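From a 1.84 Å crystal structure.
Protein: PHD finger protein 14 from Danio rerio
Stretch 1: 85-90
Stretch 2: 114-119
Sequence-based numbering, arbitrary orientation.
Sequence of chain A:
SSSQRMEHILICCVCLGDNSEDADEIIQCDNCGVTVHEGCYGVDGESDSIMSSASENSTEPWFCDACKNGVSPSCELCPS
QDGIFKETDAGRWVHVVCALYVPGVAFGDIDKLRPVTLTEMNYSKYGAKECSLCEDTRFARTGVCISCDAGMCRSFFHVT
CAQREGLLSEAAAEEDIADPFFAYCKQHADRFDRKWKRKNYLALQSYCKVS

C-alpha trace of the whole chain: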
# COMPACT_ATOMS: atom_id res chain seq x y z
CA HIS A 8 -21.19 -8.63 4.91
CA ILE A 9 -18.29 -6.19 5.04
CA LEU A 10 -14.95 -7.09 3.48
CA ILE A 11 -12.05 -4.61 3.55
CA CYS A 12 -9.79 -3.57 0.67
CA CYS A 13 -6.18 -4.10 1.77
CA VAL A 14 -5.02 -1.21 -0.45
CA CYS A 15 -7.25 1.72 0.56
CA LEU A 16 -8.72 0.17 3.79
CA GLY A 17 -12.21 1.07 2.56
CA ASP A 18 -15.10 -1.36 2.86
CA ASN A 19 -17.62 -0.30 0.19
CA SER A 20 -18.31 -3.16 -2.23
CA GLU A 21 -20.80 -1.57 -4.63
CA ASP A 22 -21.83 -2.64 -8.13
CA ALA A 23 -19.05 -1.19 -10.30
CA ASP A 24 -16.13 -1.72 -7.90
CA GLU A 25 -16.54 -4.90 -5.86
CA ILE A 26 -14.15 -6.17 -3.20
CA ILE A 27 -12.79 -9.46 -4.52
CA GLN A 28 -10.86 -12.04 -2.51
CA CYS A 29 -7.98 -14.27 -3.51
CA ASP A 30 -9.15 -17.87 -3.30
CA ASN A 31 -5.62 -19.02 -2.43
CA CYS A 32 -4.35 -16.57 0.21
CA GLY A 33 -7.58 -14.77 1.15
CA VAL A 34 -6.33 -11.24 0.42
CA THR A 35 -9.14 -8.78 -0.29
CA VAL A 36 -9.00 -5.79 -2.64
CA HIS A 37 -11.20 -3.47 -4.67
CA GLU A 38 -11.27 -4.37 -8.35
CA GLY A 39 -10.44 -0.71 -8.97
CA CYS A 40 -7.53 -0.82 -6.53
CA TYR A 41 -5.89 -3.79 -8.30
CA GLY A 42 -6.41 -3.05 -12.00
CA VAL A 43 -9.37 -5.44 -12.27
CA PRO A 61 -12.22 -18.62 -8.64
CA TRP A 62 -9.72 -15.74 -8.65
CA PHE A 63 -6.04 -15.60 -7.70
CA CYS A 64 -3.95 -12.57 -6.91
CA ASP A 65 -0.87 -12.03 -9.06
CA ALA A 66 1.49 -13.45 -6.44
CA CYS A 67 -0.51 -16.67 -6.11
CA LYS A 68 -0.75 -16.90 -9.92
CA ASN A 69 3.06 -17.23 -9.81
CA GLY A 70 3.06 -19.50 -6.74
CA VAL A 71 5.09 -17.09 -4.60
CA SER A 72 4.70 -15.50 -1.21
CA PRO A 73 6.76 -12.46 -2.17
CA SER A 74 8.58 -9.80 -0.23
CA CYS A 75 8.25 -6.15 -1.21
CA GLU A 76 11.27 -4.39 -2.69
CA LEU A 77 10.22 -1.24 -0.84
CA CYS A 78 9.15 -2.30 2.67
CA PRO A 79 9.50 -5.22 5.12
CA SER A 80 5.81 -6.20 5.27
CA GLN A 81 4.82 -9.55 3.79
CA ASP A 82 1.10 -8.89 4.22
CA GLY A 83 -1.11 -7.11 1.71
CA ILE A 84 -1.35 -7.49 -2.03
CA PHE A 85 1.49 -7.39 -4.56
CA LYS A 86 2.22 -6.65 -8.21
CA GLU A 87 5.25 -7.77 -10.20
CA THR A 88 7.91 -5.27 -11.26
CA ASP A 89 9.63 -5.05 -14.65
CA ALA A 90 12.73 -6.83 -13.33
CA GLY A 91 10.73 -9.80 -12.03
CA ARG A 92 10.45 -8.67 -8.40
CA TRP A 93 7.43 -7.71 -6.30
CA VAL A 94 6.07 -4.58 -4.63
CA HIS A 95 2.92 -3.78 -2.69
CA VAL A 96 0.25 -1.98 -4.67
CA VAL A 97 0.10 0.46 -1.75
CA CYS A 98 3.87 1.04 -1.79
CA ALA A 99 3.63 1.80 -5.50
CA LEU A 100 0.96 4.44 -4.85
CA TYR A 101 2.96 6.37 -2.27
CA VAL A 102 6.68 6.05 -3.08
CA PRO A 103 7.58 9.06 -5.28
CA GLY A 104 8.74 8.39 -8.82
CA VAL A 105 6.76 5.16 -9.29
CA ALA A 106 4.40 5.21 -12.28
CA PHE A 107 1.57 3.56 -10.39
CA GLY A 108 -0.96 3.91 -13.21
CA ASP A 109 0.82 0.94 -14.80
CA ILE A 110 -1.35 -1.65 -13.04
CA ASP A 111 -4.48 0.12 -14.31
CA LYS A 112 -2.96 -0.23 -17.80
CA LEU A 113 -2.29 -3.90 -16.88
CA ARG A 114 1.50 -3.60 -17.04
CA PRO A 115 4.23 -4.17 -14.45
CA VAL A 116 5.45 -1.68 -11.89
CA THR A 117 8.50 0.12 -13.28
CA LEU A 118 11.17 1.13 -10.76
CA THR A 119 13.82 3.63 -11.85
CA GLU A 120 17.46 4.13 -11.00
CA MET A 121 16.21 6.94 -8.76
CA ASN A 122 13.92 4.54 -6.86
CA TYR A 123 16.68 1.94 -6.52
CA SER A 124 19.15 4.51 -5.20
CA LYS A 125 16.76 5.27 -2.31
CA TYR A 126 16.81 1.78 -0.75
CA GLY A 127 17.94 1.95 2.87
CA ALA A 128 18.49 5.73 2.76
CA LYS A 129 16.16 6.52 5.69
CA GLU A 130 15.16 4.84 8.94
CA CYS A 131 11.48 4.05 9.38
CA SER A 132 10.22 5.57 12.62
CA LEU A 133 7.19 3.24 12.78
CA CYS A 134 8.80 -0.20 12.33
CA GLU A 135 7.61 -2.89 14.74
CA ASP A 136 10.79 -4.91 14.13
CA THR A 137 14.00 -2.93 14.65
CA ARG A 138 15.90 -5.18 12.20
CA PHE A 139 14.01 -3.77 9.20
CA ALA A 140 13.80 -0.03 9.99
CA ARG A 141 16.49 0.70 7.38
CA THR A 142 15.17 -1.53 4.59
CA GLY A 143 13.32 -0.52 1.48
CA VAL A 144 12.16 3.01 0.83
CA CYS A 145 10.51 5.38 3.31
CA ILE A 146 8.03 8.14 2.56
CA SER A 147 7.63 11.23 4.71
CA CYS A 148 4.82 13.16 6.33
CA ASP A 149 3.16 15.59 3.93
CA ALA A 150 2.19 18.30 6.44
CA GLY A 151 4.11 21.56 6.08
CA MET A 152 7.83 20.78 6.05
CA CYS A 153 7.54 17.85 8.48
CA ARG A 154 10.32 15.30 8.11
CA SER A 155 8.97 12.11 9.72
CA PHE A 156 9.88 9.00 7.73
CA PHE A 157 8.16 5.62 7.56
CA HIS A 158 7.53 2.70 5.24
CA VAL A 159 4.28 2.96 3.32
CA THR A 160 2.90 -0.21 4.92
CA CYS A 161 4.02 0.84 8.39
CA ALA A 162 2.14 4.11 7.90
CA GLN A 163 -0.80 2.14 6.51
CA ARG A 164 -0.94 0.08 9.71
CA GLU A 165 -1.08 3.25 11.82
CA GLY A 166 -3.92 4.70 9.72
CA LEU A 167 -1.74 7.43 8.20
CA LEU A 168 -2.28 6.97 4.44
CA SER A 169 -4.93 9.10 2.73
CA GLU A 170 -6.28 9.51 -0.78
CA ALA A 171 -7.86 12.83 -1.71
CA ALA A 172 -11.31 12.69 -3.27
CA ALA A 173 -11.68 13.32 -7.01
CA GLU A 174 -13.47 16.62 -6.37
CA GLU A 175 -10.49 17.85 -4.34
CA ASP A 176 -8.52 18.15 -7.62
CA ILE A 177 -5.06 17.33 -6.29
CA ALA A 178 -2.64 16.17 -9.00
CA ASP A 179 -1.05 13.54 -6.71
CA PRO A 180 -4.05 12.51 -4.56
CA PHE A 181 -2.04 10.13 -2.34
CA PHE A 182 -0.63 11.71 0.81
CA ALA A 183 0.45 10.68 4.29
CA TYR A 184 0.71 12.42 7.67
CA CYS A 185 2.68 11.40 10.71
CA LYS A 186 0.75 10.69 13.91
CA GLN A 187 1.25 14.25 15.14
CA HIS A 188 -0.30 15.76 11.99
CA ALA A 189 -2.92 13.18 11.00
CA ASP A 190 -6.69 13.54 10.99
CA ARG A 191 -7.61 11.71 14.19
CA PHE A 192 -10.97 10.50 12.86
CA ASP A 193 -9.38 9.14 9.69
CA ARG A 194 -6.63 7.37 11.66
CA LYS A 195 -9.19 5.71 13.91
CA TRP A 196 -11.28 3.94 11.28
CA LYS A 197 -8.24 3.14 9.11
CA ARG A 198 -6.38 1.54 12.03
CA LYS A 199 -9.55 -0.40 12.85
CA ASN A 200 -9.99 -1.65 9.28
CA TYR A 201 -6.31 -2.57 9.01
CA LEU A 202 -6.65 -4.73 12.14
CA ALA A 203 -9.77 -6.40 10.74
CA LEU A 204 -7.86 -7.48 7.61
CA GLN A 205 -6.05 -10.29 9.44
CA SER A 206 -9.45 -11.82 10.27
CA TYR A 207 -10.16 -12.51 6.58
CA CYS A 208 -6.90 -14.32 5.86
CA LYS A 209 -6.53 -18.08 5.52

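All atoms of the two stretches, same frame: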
# COMPACT_ATOMS: atom_id res chain seq x y z
N PHE A 85 0.27 -7.68 -3.82
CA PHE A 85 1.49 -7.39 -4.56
C PHE A 85 1.24 -7.36 -6.06
O PHE A 85 0.32 -8.00 -6.57
CB PHE A 85 2.58 -8.44 -4.29
CG PHE A 85 3.09 -8.45 -2.89
CD1 PHE A 85 2.38 -9.10 -1.88
CD2 PHE A 85 4.29 -7.84 -2.58
CE1 PHE A 85 2.86 -9.12 -0.59
CE2 PHE A 85 4.78 -7.86 -1.28
CZ PHE A 85 4.06 -8.50 -0.28
N LYS A 86 2.10 -6.61 -6.75
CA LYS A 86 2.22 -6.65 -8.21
C LYS A 86 3.68 -6.87 -8.58
O LYS A 86 4.59 -6.47 -7.85
CB LYS A 86 1.74 -5.33 -8.87
CG LYS A 86 0.23 -5.11 -8.89
CD LYS A 86 -0.43 -5.85 -10.05
CE LYS A 86 -1.86 -5.38 -10.27
NZ LYS A 86 -2.57 -6.20 -11.30
N GLU A 87 3.90 -7.48 -9.74
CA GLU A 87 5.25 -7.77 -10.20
C GLU A 87 5.87 -6.53 -10.83
O GLU A 87 5.19 -5.75 -11.50
CB GLU A 87 5.22 -8.93 -11.21
CG GLU A 87 6.56 -9.59 -11.45
CD GLU A 87 6.44 -10.91 -12.21
OE1 GLU A 87 5.41 -11.12 -12.89
OE2 GLU A 87 7.37 -11.73 -12.12
N THR A 88 7.18 -6.35 -10.62
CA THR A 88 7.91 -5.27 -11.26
C THR A 88 8.44 -5.71 -12.63
O THR A 88 8.34 -6.88 -13.01
CB THR A 88 9.08 -4.78 -10.41
OG1 THR A 88 10.16 -5.74 -10.47
CG2 THR A 88 8.65 -4.57 -8.97
N ASP A 89 9.03 -4.75 -13.35
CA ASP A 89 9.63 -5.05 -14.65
C ASP A 89 10.75 -6.07 -14.53
O ASP A 89 10.87 -6.96 -15.38
CB ASP A 89 10.16 -3.77 -15.29
CG ASP A 89 9.17 -3.12 -16.20
OD1 ASP A 89 8.04 -3.64 -16.33
OD2 ASP A 89 9.51 -2.08 -16.80
N ALA A 90 11.57 -5.96 -13.50
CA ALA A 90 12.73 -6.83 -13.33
C ALA A 90 12.40 -8.15 -12.66
O ALA A 90 13.31 -8.83 -12.19
CB ALA A 90 13.82 -6.11 -12.54
N ARG A 114 0.09 -3.42 -16.74
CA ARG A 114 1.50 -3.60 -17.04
C ARG A 114 2.30 -3.48 -15.75
O ARG A 114 1.82 -2.92 -14.76
CB ARG A 114 1.99 -2.59 -18.09
CG ARG A 114 1.91 -1.12 -17.72
CD ARG A 114 2.61 -0.32 -18.80
NE ARG A 114 2.43 1.12 -18.67
CZ ARG A 114 2.92 2.00 -19.54
NH1 ARG A 114 3.61 1.58 -20.59
NH2 ARG A 114 2.72 3.30 -19.36
N PRO A 115 3.51 -4.05 -15.72
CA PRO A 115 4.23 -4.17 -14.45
C PRO A 115 4.63 -2.82 -13.87
O PRO A 115 4.72 -1.81 -14.56
CB PRO A 115 5.48 -4.98 -14.82
CG PRO A 115 5.13 -5.67 -16.09
CD PRO A 115 4.20 -4.75 -16.81
N VAL A 116 4.87 -2.84 -12.56
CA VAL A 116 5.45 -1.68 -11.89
C VAL A 116 6.86 -1.47 -12.41
O VAL A 116 7.67 -2.41 -12.46
CB VAL A 116 5.43 -1.87 -10.37
CG1 VAL A 116 5.97 -0.62 -9.67
CG2 VAL A 116 4.02 -2.20 -9.90
N THR A 117 7.17 -0.24 -12.80
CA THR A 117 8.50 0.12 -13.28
C THR A 117 9.20 0.94 -12.20
O THR A 117 8.73 2.02 -11.83
CB THR A 117 8.44 0.92 -14.58
OG1 THR A 117 7.76 0.15 -15.59
CG2 THR A 117 9.85 1.23 -15.07
N LEU A 118 10.31 0.42 -11.70
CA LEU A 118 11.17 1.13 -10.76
C LEU A 118 12.38 1.68 -11.50
O LEU A 118 12.97 1.00 -12.35
CB LEU A 118 11.62 0.22 -9.62
CG LEU A 118 10.49 -0.53 -8.90
CD1 LEU A 118 11.04 -1.33 -7.72
CD2 LEU A 118 9.41 0.44 -8.44
N THR A 119 12.74 2.91 -11.18
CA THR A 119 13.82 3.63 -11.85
C THR A 119 15.11 3.54 -11.06
O THR A 119 15.13 3.13 -9.90
CB THR A 119 13.43 5.09 -12.04
OG1 THR A 119 13.33 5.70 -10.75
CG2 THR A 119 12.08 5.19 -12.74

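Residues 85-87 form a strand that passes into a turn at Thr88, whereas the segment from Arg114 to Thr119 has no regular helix or strand of its own. The two paths cross obliquely; their touching parts run 67° apart, and the backbones pair through a single beta bridge, between Thr88 and Val116, whose CA atoms lie 4.4 Å apart. Both backbone hydrogen bonds of the bridge use Val116. Val116 N donates to Glu87 O at 3.1 Å, and Val116 O accepts from Asp89 N at 2.8 Å, with N-H...O angles of 147° and 135°. These two bonds bracket Thr88, and Val116 O also lies 3.1 Å from Thr88 CA in a CA-H...O contact. Beyond this point the paths separate; the CA atoms of Asp89 and Thr117 are already 5.5 Å apart.

The side chains add contacts around this backbone core, and the two stretches together bury 324 Å². Val116, in the t rotamer, is buried, and the other stretch covers 62 Å² of it. Its CG2 lies 4.0 Å from Lys86 CB, where the lysine offers aliphatic carbon; the remainder of that side chain leads away, and its amine is hydrogen-bonded elsewhere in the structure. A branched, uncharged side chain suits this enclosed site. Thr88 is also buried and has a dual character. Its methyl CG2 approaches Leu118 CD1 at 4.2 Å, the leucine reaching back with the end of its side chain, while OG1 accepts a weak hydrogen bond from Ala90 N at 3.3 Å. The threonine thus presents carbon to the neighbouring segment, while its hydroxyl, besides accepting the weak bond from Ala90 N, is also hydrogen-bonded to a residue flanking the stretches.

Pro115 directs its CB toward the first stretch, where this atom packs 3.4 Å from Glu87 O and 3.3 Å from Asp89 OD1. Lacking an amide hydrogen, proline cannot donate from its own nitrogen, and the bridge is made by the amide of the following residue.

Asp89 is exposed, yet its side chain bends back to the contact with chi1 at -93°, between the standard wells. Its OD2 accepts a weak hydrogen bond of 3.1 Å from Thr117 OG1. Although the CA-to-CB bond of Thr117 points away overall, its m rotamer places the hydroxyl within reach of the carboxylate. This polar pair suits the more open side of the contact. At the far end Thr119 takes no part; it occupies an N-cap position, and its side chain caps a backbone N just past the stretch.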